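Local coordinates for putative permease protein, ABC transporter (Porphyromonas gingivalis, PDB 3IS6) that probably serves as the extracytoplasmic, MacB-like periplasmic core portion of an ABC-transporter permease thought to take part in transport across the membrane, at residues A[83-88]-A[100-105]; A[124-129]-A[140-145]. All coordinates share one frame; numbering follows the deposited sequence. Where two conformers were deposited one is given.

In the fold
In this fragment, which belongs to the MacB-like periplasmic core family, the two contacts follow one another along the chain: interaction 1 is complete before interaction 2 begins, and neither crosses the other. From the N terminus, strand 74-83 runs into the short helix 86-90, and interaction 1 closes the loop that returns to residues 100-105. The chain then forms strand 109-113 and helix 114-119 before interaction 2 closes the hairpin of strands 128-131 and 140-146. Strand 109-113 links the two, since Ala-103 and Leu-104 rest on it while strand 140-146 pairs with it in parallel. The centres of interactions 1 and 2 lie about 15 Å apart.

Interaction 1 of 2, residues A[83-88]-A[100-105]; sequences AEPAFL and RDSALR
A strand-to-helix junction, where strand 74-83 gives way to helix 86-90, is closed over here by the returning loop 100-105, with Leu-104 pointing into it. Leu-104 sits in a type II beta turn from Ser-102 to Arg-105, at the third position, where its positive phi of 67° is what such a turn needs. The turn aims its side chain at the junction. With CG lying beside the backbone N (chi1 -68°), the chain carries CD1 to within 3.4 Å of Glu-84 O and 4.0 Å of Leu-88 CD1. The ring of Pro-85 rests against the same turn: CG is 3.7 Å from Leu-104 O, and the proline and leucine side chains pass at a slant. Leu-88 reaches the same loop with its other branch, CD2 meeting Ala-103 CB at 3.7 Å.

Two arginines flank this apolar centre. The guanidinium of Arg-105 lies with one face over Pro-85 CB, which stands 3.7 Å above the plane and toward its rim; a bend at chi3 brings the group back, and its NH2 donates to Asp-101 O (3.0 Å), which limits its rotation. Arg-100 instead stretches from CG to NE, passing a face of its guanidinium over Leu-88 CB. Its NH2 makes a weak hydrogen bond to Leu-88 O at 3.4 Å, bent to 134°. The firmer polar partners of that group are Asp-89, by a salt bridge, and Val-93 O.

Leu-104 and Ala-103 also touch Leu-111 of strand 109-113, so the loop is fitted between helix and sheet. Cohesion across the contact therefore comes mainly from aliphatic groups, while the charged ends stay at its margin, held largely by backbone carbonyls and one carboxylate.

Interaction 2 of 2, residues A[124-129]-A[140-145]; sequences VLGKRL and ITIGGV
Gly-126 meets Ile-142 where a turn leads into the first strand of a beta hairpin, showing how a turn is joined to a sheet. Gly-126 N donates to Ile-142 O at 3.0 Å, and Ile-142 N returns a bond to Lys-127 O at 2.9 Å, approaching nearly in line with the carbonyl (168°). Farther along, Leu-129 and Ile-140 form an antiparallel hydrogen-bonded pair: each backbone N-H donates to the other residue's O, both at 2.8 Å. Between this pair and the bonds of Ile-142, Arg-128 and Thr-141 form a non-hydrogen-bonded pair; their backbones bond outside the hairpin, Thr-141 to Met-108 and Cys-110, Arg-128 to Glu-71. Gly-143 likewise bonds to Cys-110 and Gly-144 to Ile-112. Arg-128 CA adds a CH-O contact to Ile-140 O, as does Thr-141 CA to Lys-127 O. The type II turn from Val-124 to Lys-127 is closed by Lys-127 N on Val-124 O, and Gly-126 takes its positive phi of 86°.

On the face carrying Leu-129 and Ile-140, Ile-142 extends its CD1 between Val-124 CB (4.0 Å) and Leu-129 CD1 (4.1 Å). Arg-128, pointing to the opposite face, forms a salt bridge with Glu-71.

Strand 128-131 pairs antiparallel with strand 54-70 and strand 140-146 parallel with strand 109-113, so the hairpin lies between them, and Leu-129 touches both.

Interaction 1 of 2, residues A[83-88]-A[100-105]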
ATOM      1  N   ALA A  83      11.422   2.260  -5.551  1.00 16.11           N
ATOM      2  CA  ALA A  83      12.159   1.813  -6.710  1.00 16.18           C
ATOM      3  C   ALA A  83      12.611   0.352  -6.684  1.00 15.97           C
ATOM      4  O   ALA A  83      12.581  -0.280  -5.684  1.00 15.66           O
ATOM      5  CB  ALA A  83      13.303   2.674  -6.937  1.00 16.00           C
ATOM      6  N   GLU A  84      12.984  -0.144  -7.842  1.00 15.86           N
ATOM      7  CA  GLU A  84      13.489  -1.479  -8.022  1.00 15.99           C
ATOM      8  C   GLU A  84      15.014  -1.460  -7.980  1.00 16.24           C
ATOM      9  O   GLU A  84      15.608  -0.446  -8.154  1.00 16.05           O
ATOM     10  CB  GLU A  84      12.998  -2.079  -9.331  1.00 15.80           C
ATOM     11  CG  GLU A  84      11.510  -2.080  -9.527  1.00 16.87           C
ATOM     12  CD  GLU A  84      11.067  -2.742 -10.802  1.00 18.65           C
ATOM     13  OE1 GLU A  84      11.655  -2.512 -11.849  1.00 18.25           O
ATOM     14  OE2 GLU A  84      10.125  -3.510 -10.759  1.00 18.03           O
ATOM     15  N   PRO A  85      15.643  -2.610  -7.796  1.00 15.99           N
ATOM     16  CA  PRO A  85      17.088  -2.657  -7.811  1.00 16.04           C
ATOM     17  C   PRO A  85      17.624  -2.169  -9.146  1.00 16.76           C
ATOM     18  O   PRO A  85      18.647  -1.593  -9.191  1.00 16.88           O
ATOM     19  CB  PRO A  85      17.360  -4.120  -7.581  1.00 16.54           C
ATOM     20  CG  PRO A  85      16.318  -4.492  -6.655  1.00 15.92           C
ATOM     21  CD  PRO A  85      15.109  -3.768  -7.083  1.00 16.13           C
ATOM     22  N   ALA A  86      16.860  -2.329 -10.200  1.00 16.50           N
ATOM     23  CA  ALA A  86      17.274  -1.900 -11.509  1.00 16.45           C
ATOM     24  C   ALA A  86      17.391  -0.387 -11.636  1.00 16.45           C
ATOM     25  O   ALA A  86      18.024   0.094 -12.517  1.00 16.50           O
ATOM     26  CB  ALA A  86      16.390  -2.441 -12.515  1.00 17.02           C
ATOM     27  N   PHE A  87      16.807   0.344 -10.721  1.00 15.64           N
ATOM     28  CA  PHE A  87      16.879   1.783 -10.731  1.00 15.83           C
ATOM     29  C   PHE A  87      18.331   2.172 -10.661  1.00 16.31           C
ATOM     30  O   PHE A  87      18.757   3.074 -11.274  1.00 16.37           O
ATOM     31  CB  PHE A  87      16.153   2.302  -9.506  1.00 15.88           C
ATOM     32  CG  PHE A  87      16.185   3.789  -9.323  1.00 15.00           C
ATOM     33  CD1 PHE A  87      15.215   4.581  -9.856  1.00 16.84           C
ATOM     34  CD2 PHE A  87      17.123   4.381  -8.563  1.00 15.15           C
ATOM     35  CE1 PHE A  87      15.223   5.912  -9.657  1.00 15.28           C
ATOM     36  CE2 PHE A  87      17.112   5.707  -8.368  1.00 14.17           C
ATOM     37  CZ  PHE A  87      16.168   6.463  -8.917  1.00 14.99           C
ATOM     38  N   LEU A  88      19.087   1.451  -9.880  1.00 16.32           N
ATOM     39  CA  LEU A  88      20.478   1.741  -9.728  1.00 17.11           C
ATOM     40  C   LEU A  88      21.236   1.578 -11.028  1.00 17.14           C
ATOM     41  O   LEU A  88      22.107   2.324 -11.297  1.00 17.64           O
ATOM     42  CB  LEU A  88      21.078   0.841  -8.659  1.00 16.52           C
ATOM     43  CG  LEU A  88      20.998   1.177  -7.180  1.00 18.54           C
ATOM     44  CD1 LEU A  88      19.822   1.852  -6.761  1.00 20.79           C
ATOM     45  CD2 LEU A  88      21.246  -0.010  -6.324  1.00 20.06           C
ATOM     46  N   ARG A 100      25.982  -3.064  -2.676  1.00 18.53           N
ATOM     47  CA  ARG A 100      25.178  -2.821  -3.847  1.00 18.83           C
ATOM     48  C   ARG A 100      24.234  -3.931  -4.212  1.00 18.87           C
ATOM     49  O   ARG A 100      23.111  -3.686  -4.506  1.00 18.73           O
ATOM     50  CB  ARG A 100      26.022  -2.477  -5.046  1.00 19.36           C
ATOM     51  CG  ARG A 100      25.205  -2.216  -6.285  1.00 20.74           C
ATOM     52  CD  ARG A 100      26.061  -1.933  -7.490  1.00 22.66           C
ATOM     53  NE  ARG A 100      25.348  -1.476  -8.669  1.00 22.13           N
ATOM     54  CZ  ARG A 100      25.037  -0.219  -8.897  1.00 22.81           C
ATOM     55  NH1 ARG A 100      25.352   0.673  -8.014  1.00 21.91           N
ATOM     56  NH2 ARG A 100      24.410   0.130  -9.998  1.00 20.51           N
ATOM     57  N   ASP A 101      24.673  -5.163  -4.108  1.00 18.24           N
ATOM     58  CA  ASP A 101      23.826  -6.307  -4.397  1.00 18.02           C
ATOM     59  C   ASP A 101      22.578  -6.463  -3.506  1.00 18.24           C
ATOM     60  O   ASP A 101      21.632  -6.992  -3.956  1.00 18.11           O
ATOM     61  CB  ASP A 101      24.633  -7.590  -4.476  1.00 18.31           C
ATOM     62  N   SER A 102      22.622  -6.028  -2.256  1.00 18.31           N
ATOM     63  CA  SER A 102      21.757  -6.083  -1.422  0.50 18.35           C
ATOM     64  C   SER A 102      20.627  -5.034  -1.727  1.00 18.38           C
ATOM     65  O   SER A 102      19.688  -5.084  -1.008  1.00 18.78           O
ATOM     66  CB  SER A 102      22.407  -6.013  -0.038  0.50 18.37           C
ATOM     67  OG  SER A 102      21.432  -5.885   0.987  0.50 18.65           O
ATOM     68  N   ALA A 103      20.964  -3.935  -2.363  1.00 18.19           N
ATOM     69  CA  ALA A 103      20.162  -2.759  -2.336  1.00 17.65           C
ATOM     70  C   ALA A 103      18.776  -2.981  -2.869  1.00 17.41           C
ATOM     71  O   ALA A 103      18.576  -3.576  -3.874  1.00 17.09           O
ATOM     72  CB  ALA A 103      20.835  -1.702  -3.101  1.00 18.38           C
ATOM     73  N   LEU A 104      17.819  -2.502  -2.117  1.00 16.50           N
ATOM     74  CA  LEU A 104      16.439  -2.432  -2.516  1.00 16.42           C
ATOM     75  C   LEU A 104      15.808  -3.785  -2.678  1.00 16.59           C
ATOM     76  O   LEU A 104      14.846  -3.904  -3.364  1.00 16.20           O
ATOM     77  CB  LEU A 104      16.271  -1.613  -3.790  1.00 16.06           C
ATOM     78  CG  LEU A 104      16.537  -0.119  -3.699  1.00 15.44           C
ATOM     79  CD1 LEU A 104      16.529   0.515  -5.036  1.00 16.27           C
ATOM     80  CD2 LEU A 104      15.616   0.552  -2.792  1.00 13.08           C
ATOM     81  N   ARG A 105      16.376  -4.802  -2.055  1.00 17.74           N
ATOM     82  CA  ARG A 105      15.751  -6.109  -2.037  1.00 18.36           C
ATOM     83  C   ARG A 105      14.971  -6.482  -0.779  1.00 18.83           C
ATOM     84  O   ARG A 105      14.071  -7.248  -0.850  1.00 19.58           O
ATOM     85  CB  ARG A 105      16.747  -7.184  -2.405  1.00 18.67           C
ATOM     86  CG  ARG A 105      17.437  -6.892  -3.665  1.00 18.93           C
ATOM     87  CD  ARG A 105      18.220  -8.011  -4.176  1.00 22.71           C
ATOM     88  NE  ARG A 105      17.935  -8.173  -5.587  1.00 26.09           N
ATOM     89  CZ  ARG A 105      18.675  -7.678  -6.558  1.00 25.82           C
ATOM     90  NH1 ARG A 105      18.333  -7.857  -7.805  1.00 26.05           N
ATOM     91  NH2 ARG A 105      19.755  -7.012  -6.278  1.00 27.43           N
TER

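Interaction 2 of 2, residues A[124-129]-A[140-145]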
ATOM      1  N   VAL A 124      25.623   6.848   9.103  1.00 20.81           N
ATOM      2  CA  VAL A 124      24.273   6.414   9.282  1.00 20.93           C
ATOM      3  C   VAL A 124      24.054   4.963   8.967  1.00 20.86           C
ATOM      4  O   VAL A 124      23.030   4.434   9.263  1.00 20.44           O
ATOM      5  CB  VAL A 124      23.309   7.283   8.469  1.00 21.14           C
ATOM      6  CG1 VAL A 124      23.497   8.687   8.804  1.00 20.93           C
ATOM      7  CG2 VAL A 124      23.550   7.124   7.057  1.00 23.05           C
ATOM      8  N   LEU A 125      25.040   4.307   8.399  1.00 20.27           N
ATOM      9  CA  LEU A 125      24.821   2.955   7.968  1.00 19.83           C
ATOM     10  C   LEU A 125      24.432   2.095   9.134  1.00 19.32           C
ATOM     11  O   LEU A 125      25.048   2.111  10.128  1.00 19.44           O
ATOM     12  CB  LEU A 125      26.080   2.429   7.319  1.00 19.37           C
ATOM     13  CG  LEU A 125      25.947   1.169   6.520  1.00 19.71           C
ATOM     14  CD1 LEU A 125      25.219   1.432   5.294  1.00 19.68           C
ATOM     15  CD2 LEU A 125      27.300   0.629   6.179  1.00 17.69           C
ATOM     16  N   GLY A 126      23.364   1.358   8.985  1.00 18.80           N
ATOM     17  CA  GLY A 126      22.869   0.496  10.016  1.00 18.56           C
ATOM     18  C   GLY A 126      21.957   1.146  11.022  1.00 18.75           C
ATOM     19  O   GLY A 126      21.349   0.487  11.784  1.00 18.45           O
ATOM     20  N   LYS A 127      21.828   2.449  10.981  1.00 19.08           N
ATOM     21  CA  LYS A 127      20.912   3.140  11.865  1.00 20.04           C
ATOM     22  C   LYS A 127      19.438   2.928  11.487  1.00 20.77           C
ATOM     23  O   LYS A 127      19.111   2.506  10.414  1.00 20.79           O
ATOM     24  CB  LYS A 127      21.273   4.601  11.957  1.00 20.00           C
ATOM     25  CG  LYS A 127      22.483   4.869  12.774  1.00 20.17           C
ATOM     26  CD  LYS A 127      22.861   6.311  12.769  1.00 22.04           C
ATOM     27  CE  LYS A 127      23.559   6.724  14.031  1.00 22.24           C
ATOM     28  NZ  LYS A 127      24.025   8.078  14.021  1.00 22.48           N
ATOM     29  N   ARG A 128      18.560   3.223  12.406  1.00 20.73           N
ATOM     30  CA  ARG A 128      17.162   2.923  12.242  1.00 21.11           C
ATOM     31  C   ARG A 128      16.259   4.168  12.172  1.00 21.20           C
ATOM     32  O   ARG A 128      16.413   5.071  12.940  1.00 20.80           O
ATOM     33  CB  ARG A 128      16.695   1.986  13.340  1.00 21.69           C
ATOM     34  CG  ARG A 128      17.338   0.621  13.310  1.00 23.56           C
ATOM     35  CD  ARG A 128      17.237  -0.086  14.647  1.00 30.74           C
ATOM     36  NE  ARG A 128      17.871   0.677  15.712  1.00 35.19           N
ATOM     37  CZ  ARG A 128      18.324   0.173  16.853  1.00 36.21           C
ATOM     38  NH1 ARG A 128      18.223  -1.113  17.111  1.00 37.00           N
ATOM     39  NH2 ARG A 128      18.868   0.965  17.741  1.00 36.74           N
ATOM     40  N   LEU A 129      15.341   4.146  11.226  1.00 20.92           N
ATOM     41  CA  LEU A 129      14.418   5.217  10.914  1.00 22.47           C
ATOM     42  C   LEU A 129      12.975   4.762  11.083  1.00 21.73           C
ATOM     43  O   LEU A 129      12.654   3.669  10.763  1.00 20.07           O
ATOM     44  CB  LEU A 129      14.568   5.626   9.452  1.00 23.01           C
ATOM     45  CG  LEU A 129      15.673   6.524   8.970  1.00 25.51           C
ATOM     46  CD1 LEU A 129      15.701   6.640   7.527  1.00 26.36           C
ATOM     47  CD2 LEU A 129      15.494   7.835   9.538  1.00 27.91           C
ATOM     48  N   ILE A 140      12.868   0.984   9.987  1.00 15.74           N
ATOM     49  CA  ILE A 140      13.564   0.733   8.765  1.00 16.12           C
ATOM     50  C   ILE A 140      15.047   0.927   9.012  1.00 15.48           C
ATOM     51  O   ILE A 140      15.432   1.878   9.613  1.00 14.95           O
ATOM     52  CB  ILE A 140      13.124   1.702   7.697  1.00 15.62           C
ATOM     53  CG1 ILE A 140      11.620   1.657   7.525  1.00 17.54           C
ATOM     54  CG2 ILE A 140      13.744   1.370   6.432  1.00 17.85           C
ATOM     55  CD1 ILE A 140      11.050   2.913   6.945  1.00 19.06           C
ATOM     56  N   THR A 141      15.851   0.006   8.522  1.00 14.34           N
ATOM     57  CA  THR A 141      17.281   0.041   8.663  1.00 13.95           C
ATOM     58  C   THR A 141      17.946   0.658   7.466  1.00 12.84           C
ATOM     59  O   THR A 141      17.620   0.336   6.373  1.00 13.23           O
ATOM     60  CB  THR A 141      17.822  -1.364   8.757  1.00 13.79           C
ATOM     61  OG1 THR A 141      17.321  -1.986   9.922  1.00 15.93           O
ATOM     62  CG2 THR A 141      19.263  -1.347   8.827  1.00 15.70           C
ATOM     63  N   ILE A 142      18.924   1.504   7.667  1.00 13.01           N
ATOM     64  CA  ILE A 142      19.612   2.093   6.542  1.00 13.45           C
ATOM     65  C   ILE A 142      20.681   1.149   5.995  1.00 14.19           C
ATOM     66  O   ILE A 142      21.673   0.915   6.602  1.00 13.47           O
ATOM     67  CB  ILE A 142      20.244   3.415   6.939  1.00 13.43           C
ATOM     68  CG1 ILE A 142      19.174   4.396   7.369  1.00 13.18           C
ATOM     69  CG2 ILE A 142      21.042   3.970   5.842  1.00 13.65           C
ATOM     70  CD1 ILE A 142      19.694   5.610   7.854  1.00 13.43           C
ATOM     71  N   GLY A 143      20.420   0.590   4.836  1.00 14.79           N
ATOM     72  CA  GLY A 143      21.326  -0.345   4.227  1.00 14.60           C
ATOM     73  C   GLY A 143      22.366   0.178   3.265  1.00 14.73           C
ATOM     74  O   GLY A 143      23.224  -0.542   2.839  1.00 14.67           O
ATOM     75  N   GLY A 144      22.237   1.424   2.871  1.00 14.41           N
ATOM     76  CA  GLY A 144      23.173   2.029   1.962  1.00 14.18           C
ATOM     77  C   GLY A 144      23.062   3.520   1.897  1.00 14.47           C
ATOM     78  O   GLY A 144      22.077   4.060   2.282  1.00 14.90           O
ATOM     79  N   VAL A 145      24.080   4.159   1.372  1.00 14.47           N
ATOM     80  CA  VAL A 145      24.063   5.563   1.071  1.00 14.51           C
ATOM     81  C   VAL A 145      24.443   5.783  -0.370  1.00 14.79           C
ATOM     82  O   VAL A 145      25.452   5.330  -0.798  1.00 14.40           O
ATOM     83  CB  VAL A 145      25.014   6.314   1.941  1.00 14.82           C
ATOM     84  CG1 VAL A 145      24.966   7.737   1.642  1.00 16.49           C
ATOM     85  CG2 VAL A 145      24.730   6.068   3.356  1.00 12.80           C
TER